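N-alpha-acetyltransferase 35, NatC auxiliary subunit (Saccharomyces cerevisiae, PDB 6YGA) serves as the auxiliary subunit of the heterotrimeric NatC complex, which acetylates the N-terminal methionine of the L-A virus Gag protein. Local coordinates at residues N330-R335 against L672-K677. Numbering follows the deposited sequence.
With EDO (1,2-ethanediol), chain C.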
ATOM      1  N   ASN B 330      -9.327  12.228  -2.601  1.00 42.03           N
ATOM      2  CA  ASN B 330      -8.188  11.328  -2.733  1.00 41.71           C
ATOM      3  C   ASN B 330      -8.348  10.403  -3.934  1.00 43.98           C
ATOM      4  O   ASN B 330      -7.762   9.318  -3.965  1.00 44.89           O
ATOM      5  CB  ASN B 330      -8.018  10.518  -1.444  1.00 40.49           C
ATOM      6  CG  ASN B 330      -6.654   9.863  -1.329  1.00 40.99           C
ATOM      7  OD1 ASN B 330      -5.657  10.394  -1.813  1.00 46.75           O
ATOM      8  ND2 ASN B 330      -6.611   8.694  -0.700  1.00 36.38           N
ATOM      9  N   LYS B 331      -9.128  10.816  -4.929  1.00 45.46           N
ATOM     10  CA  LYS B 331      -9.554   9.927  -6.004  1.00 43.33           C
ATOM     11  C   LYS B 331      -8.767  10.105  -7.292  1.00 46.22           C
ATOM     12  O   LYS B 331      -8.441   9.115  -7.951  1.00 46.29           O
ATOM     13  CB  LYS B 331     -11.044  10.140  -6.293  1.00 40.33           C
ATOM     14  CG  LYS B 331     -11.655   9.137  -7.256  1.00 40.86           C
ATOM     15  CD  LYS B 331     -11.444   7.703  -6.780  1.00 45.23           C
ATOM     16  CE  LYS B 331     -12.061   7.445  -5.406  1.00 47.84           C
ATOM     17  NZ  LYS B 331     -13.540   7.610  -5.382  1.00 49.39           N
ATOM     18  N   LEU B 332      -8.472  11.347  -7.677  1.00 48.97           N
ATOM     19  CA  LEU B 332      -7.791  11.583  -8.945  1.00 51.30           C
ATOM     20  C   LEU B 332      -6.321  11.193  -8.863  1.00 54.95           C
ATOM     21  O   LEU B 332      -5.767  10.632  -9.816  1.00 56.80           O
ATOM     22  CB  LEU B 332      -7.959  13.043  -9.349  1.00 51.61           C
ATOM     23  CG  LEU B 332      -9.422  13.400  -9.617  1.00 50.74           C
ATOM     24  CD1 LEU B 332      -9.559  14.875  -9.889  1.00 53.99           C
ATOM     25  CD2 LEU B 332      -9.954  12.589 -10.786  1.00 48.12           C
ATOM     26  N   GLU B 333      -5.673  11.480  -7.737  1.00 57.25           N
ATOM     27  CA  GLU B 333      -4.320  11.005  -7.492  1.00 60.25           C
ATOM     28  C   GLU B 333      -4.122  10.860  -5.992  1.00 55.09           C
ATOM     29  O   GLU B 333      -4.823  11.484  -5.189  1.00 55.41           O
ATOM     30  CB  GLU B 333      -3.262  11.939  -8.097  1.00 68.59           C
ATOM     31  CG  GLU B 333      -3.199  13.317  -7.465  1.00 76.52           C
ATOM     32  CD  GLU B 333      -2.153  14.207  -8.111  1.00 85.67           C
ATOM     33  OE1 GLU B 333      -1.630  13.838  -9.183  1.00 88.03           O
ATOM     34  OE2 GLU B 333      -1.852  15.279  -7.543  1.00 92.73           O
ATOM     35  N   GLN B 334      -3.158  10.022  -5.622  1.00 50.10           N
ATOM     36  CA  GLN B 334      -2.932   9.709  -4.218  1.00 45.53           C
ATOM     37  C   GLN B 334      -2.374  10.923  -3.482  1.00 41.88           C
ATOM     38  O   GLN B 334      -1.352  11.488  -3.881  1.00 43.58           O
ATOM     39  CB  GLN B 334      -1.978   8.522  -4.094  1.00 47.34           C
ATOM     40  CG  GLN B 334      -1.736   8.060  -2.667  1.00 48.76           C
ATOM     41  CD  GLN B 334      -1.052   6.707  -2.602  1.00 49.03           C
ATOM     42  OE1 GLN B 334      -1.408   5.783  -3.334  1.00 48.45           O
ATOM     43  NE2 GLN B 334      -0.062   6.587  -1.727  1.00 49.65           N
ATOM     44  N   ARG B 335      -3.048  11.321  -2.407  1.00 40.40           N
ATOM     45  CA  ARG B 335      -2.632  12.480  -1.631  1.00 42.06           C
ATOM     46  C   ARG B 335      -1.403  12.155  -0.787  1.00 44.15           C
ATOM     47  O   ARG B 335      -1.076  10.993  -0.530  1.00 43.58           O
ATOM     48  CB  ARG B 335      -3.765  12.958  -0.722  1.00 40.54           C
ATOM     49  CG  ARG B 335      -4.965  13.542  -1.452  1.00 41.08           C
ATOM     50  CD  ARG B 335      -4.641  14.895  -2.068  1.00 42.78           C
ATOM     51  NE  ARG B 335      -5.812  15.499  -2.700  1.00 45.38           N
ATOM     52  CZ  ARG B 335      -5.823  16.707  -3.256  1.00 48.66           C
ATOM     53  NH1 ARG B 335      -4.721  17.447  -3.262  1.00 48.23           N
ATOM     54  NH2 ARG B 335      -6.934  17.173  -3.808  1.00 49.85           N
ATOM     55  N   LEU B 672     -15.215  18.097 -11.381  1.00 37.48           N
ATOM     56  CA  LEU B 672     -15.182  18.469 -12.792  1.00 41.18           C
ATOM     57  C   LEU B 672     -14.032  17.773 -13.505  1.00 47.41           C
ATOM     58  O   LEU B 672     -14.196  17.247 -14.612  1.00 50.03           O
ATOM     59  CB  LEU B 672     -15.062  19.986 -12.935  1.00 41.06           C
ATOM     60  CG  LEU B 672     -16.307  20.800 -12.576  1.00 40.12           C
ATOM     61  CD1 LEU B 672     -16.007  22.288 -12.632  1.00 39.04           C
ATOM     62  CD2 LEU B 672     -17.461  20.449 -13.504  1.00 37.69           C
ATOM     63  N   GLU B 673     -12.854  17.758 -12.876  1.00 48.83           N
ATOM     64  CA  GLU B 673     -11.697  17.099 -13.469  1.00 48.02           C
ATOM     65  C   GLU B 673     -11.960  15.613 -13.673  1.00 43.78           C
ATOM     66  O   GLU B 673     -11.539  15.032 -14.679  1.00 45.66           O
ATOM     67  CB  GLU B 673     -10.470  17.324 -12.583  1.00 51.59           C
ATOM     68  CG  GLU B 673      -9.197  16.652 -13.066  1.00 55.40           C
ATOM     69  CD  GLU B 673      -8.022  16.895 -12.133  1.00 58.26           C
ATOM     70  OE1 GLU B 673      -8.115  17.804 -11.280  1.00 58.23           O
ATOM     71  OE2 GLU B 673      -7.010  16.171 -12.248  1.00 57.88           O
ATOM     72  N   TYR B 674     -12.671  14.987 -12.734  1.00 41.13           N
ATOM     73  CA  TYR B 674     -13.019  13.577 -12.876  1.00 40.12           C
ATOM     74  C   TYR B 674     -13.909  13.341 -14.093  1.00 40.38           C
ATOM     75  O   TYR B 674     -13.611  12.488 -14.937  1.00 39.38           O
ATOM     76  CB  TYR B 674     -13.707  13.084 -11.604  1.00 37.78           C
ATOM     77  CG  TYR B 674     -14.428  11.769 -11.775  1.00 37.02           C
ATOM     78  CD1 TYR B 674     -13.720  10.578 -11.863  1.00 37.84           C
ATOM     79  CD2 TYR B 674     -15.813  11.715 -11.849  1.00 37.01           C
ATOM     80  CE1 TYR B 674     -14.366   9.372 -12.020  1.00 35.17           C
ATOM     81  CE2 TYR B 674     -16.472  10.511 -12.006  1.00 39.53           C
ATOM     82  CZ  TYR B 674     -15.739   9.342 -12.091  1.00 39.83           C
ATOM     83  OH  TYR B 674     -16.381   8.136 -12.246  1.00 42.15           O
ATOM     84  N   TYR B 675     -15.014  14.084 -14.199  1.00 39.35           N
ATOM     85  CA  TYR B 675     -15.928  13.871 -15.317  1.00 42.34           C
ATOM     86  C   TYR B 675     -15.289  14.257 -16.644  1.00 43.87           C
ATOM     87  O   TYR B 675     -15.607  13.663 -17.680  1.00 43.58           O
ATOM     88  CB  TYR B 675     -17.230  14.641 -15.099  1.00 38.76           C
ATOM     89  CG  TYR B 675     -18.151  13.957 -14.120  1.00 36.78           C
ATOM     90  CD1 TYR B 675     -18.902  12.852 -14.503  1.00 38.93           C
ATOM     91  CD2 TYR B 675     -18.260  14.402 -12.809  1.00 36.11           C
ATOM     92  CE1 TYR B 675     -19.744  12.215 -13.605  1.00 39.68           C
ATOM     93  CE2 TYR B 675     -19.097  13.772 -11.908  1.00 36.09           C
ATOM     94  CZ  TYR B 675     -19.835  12.680 -12.311  1.00 38.41           C
ATOM     95  OH  TYR B 675     -20.668  12.052 -11.413  1.00 39.82           O
ATOM     96  N   CYS B 676     -14.383  15.235 -16.632  1.00 43.98           N
ATOM     97  CA  CYS B 676     -13.602  15.525 -17.829  1.00 46.01           C
ATOM     98  C   CYS B 676     -12.782  14.310 -18.246  1.00 45.46           C
ATOM     99  O   CYS B 676     -12.751  13.942 -19.426  1.00 44.43           O
ATOM    100  CB  CYS B 676     -12.698  16.733 -17.586  1.00 48.31           C
ATOM    101  SG  CYS B 676     -11.682  17.170 -19.007  1.00 52.82           S
ATOM    102  N   LYS B 677     -12.117  13.668 -17.283  1.00 45.21           N
ATOM    103  CA  LYS B 677     -11.376  12.447 -17.583  1.00 43.37           C
ATOM    104  C   LYS B 677     -12.311  11.331 -18.025  1.00 42.38           C
ATOM    105  O   LYS B 677     -11.964  10.530 -18.901  1.00 43.76           O
ATOM    106  CB  LYS B 677     -10.561  12.010 -16.366  1.00 44.07           C
ATOM    107  CG  LYS B 677      -9.436  12.958 -16.005  1.00 46.54           C
ATOM    108  CD  LYS B 677      -8.630  12.450 -14.824  1.00 49.46           C
ATOM    109  CE  LYS B 677      -7.346  13.251 -14.663  1.00 52.00           C
ATOM    110  NZ  LYS B 677      -6.576  12.841 -13.460  1.00 54.15           N
TER
HETATM  111  C1  EDO C 824     -16.486   9.283  -7.652  1.00 67.99           C
HETATM  112  O1  EDO C 824     -15.525   8.223  -7.597  1.00 69.22           O
HETATM  113  C2  EDO C 824     -17.743   8.792  -8.360  1.00 67.69           C
HETATM  114  O2  EDO C 824     -18.747   9.814  -8.325  1.00 68.10           O
HETATM  115  O   HOH W   1      -6.612  10.557 -12.583  1.00 40.99           O
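Leu332 projects from the loop between helices 319-328 and 337-347 onto helix 668-701, and its two methyls divide the work. CD1 rests across the Glu673 side chain, 3.8 Å from its CB and 3.4 Å from its CD, so the aliphatic stem and the carboxylate carbon both lean on one methyl. CD2 meets the next residue at its root, 3.8 Å from Tyr674 CA, and sits at the edge of the phenol ring near its plane. With CG of Tyr674 anti to the backbone N (chi1 165°), the two side chains cross at about a right angle. The loop thus docks one leucine on a helix more than 330 residues further along the chain, both within the region related to TPR repeats; Trp719 and Leu670 also touch that leucine. Within the loop, Asn330 OD1 accepts the Arg335 N-H at 2.8 Å (N-H...O angle 160°), which helps to close the turn of chain between them. Toward solvent the packing loosens: the extended Lys677 stem comes only to 4.3 Å, CD to Leu332 CD2, and polar links take over. No direct hydrogen bond joins the two segments; a water donates to Leu332 O at 2.9 Å and also lies beside Lys677 NZ, at a distance too short to be trusted. That NZ makes a 3.6 Å salt bridge to OE2 of the exposed Glu673, one turn back on the same helix.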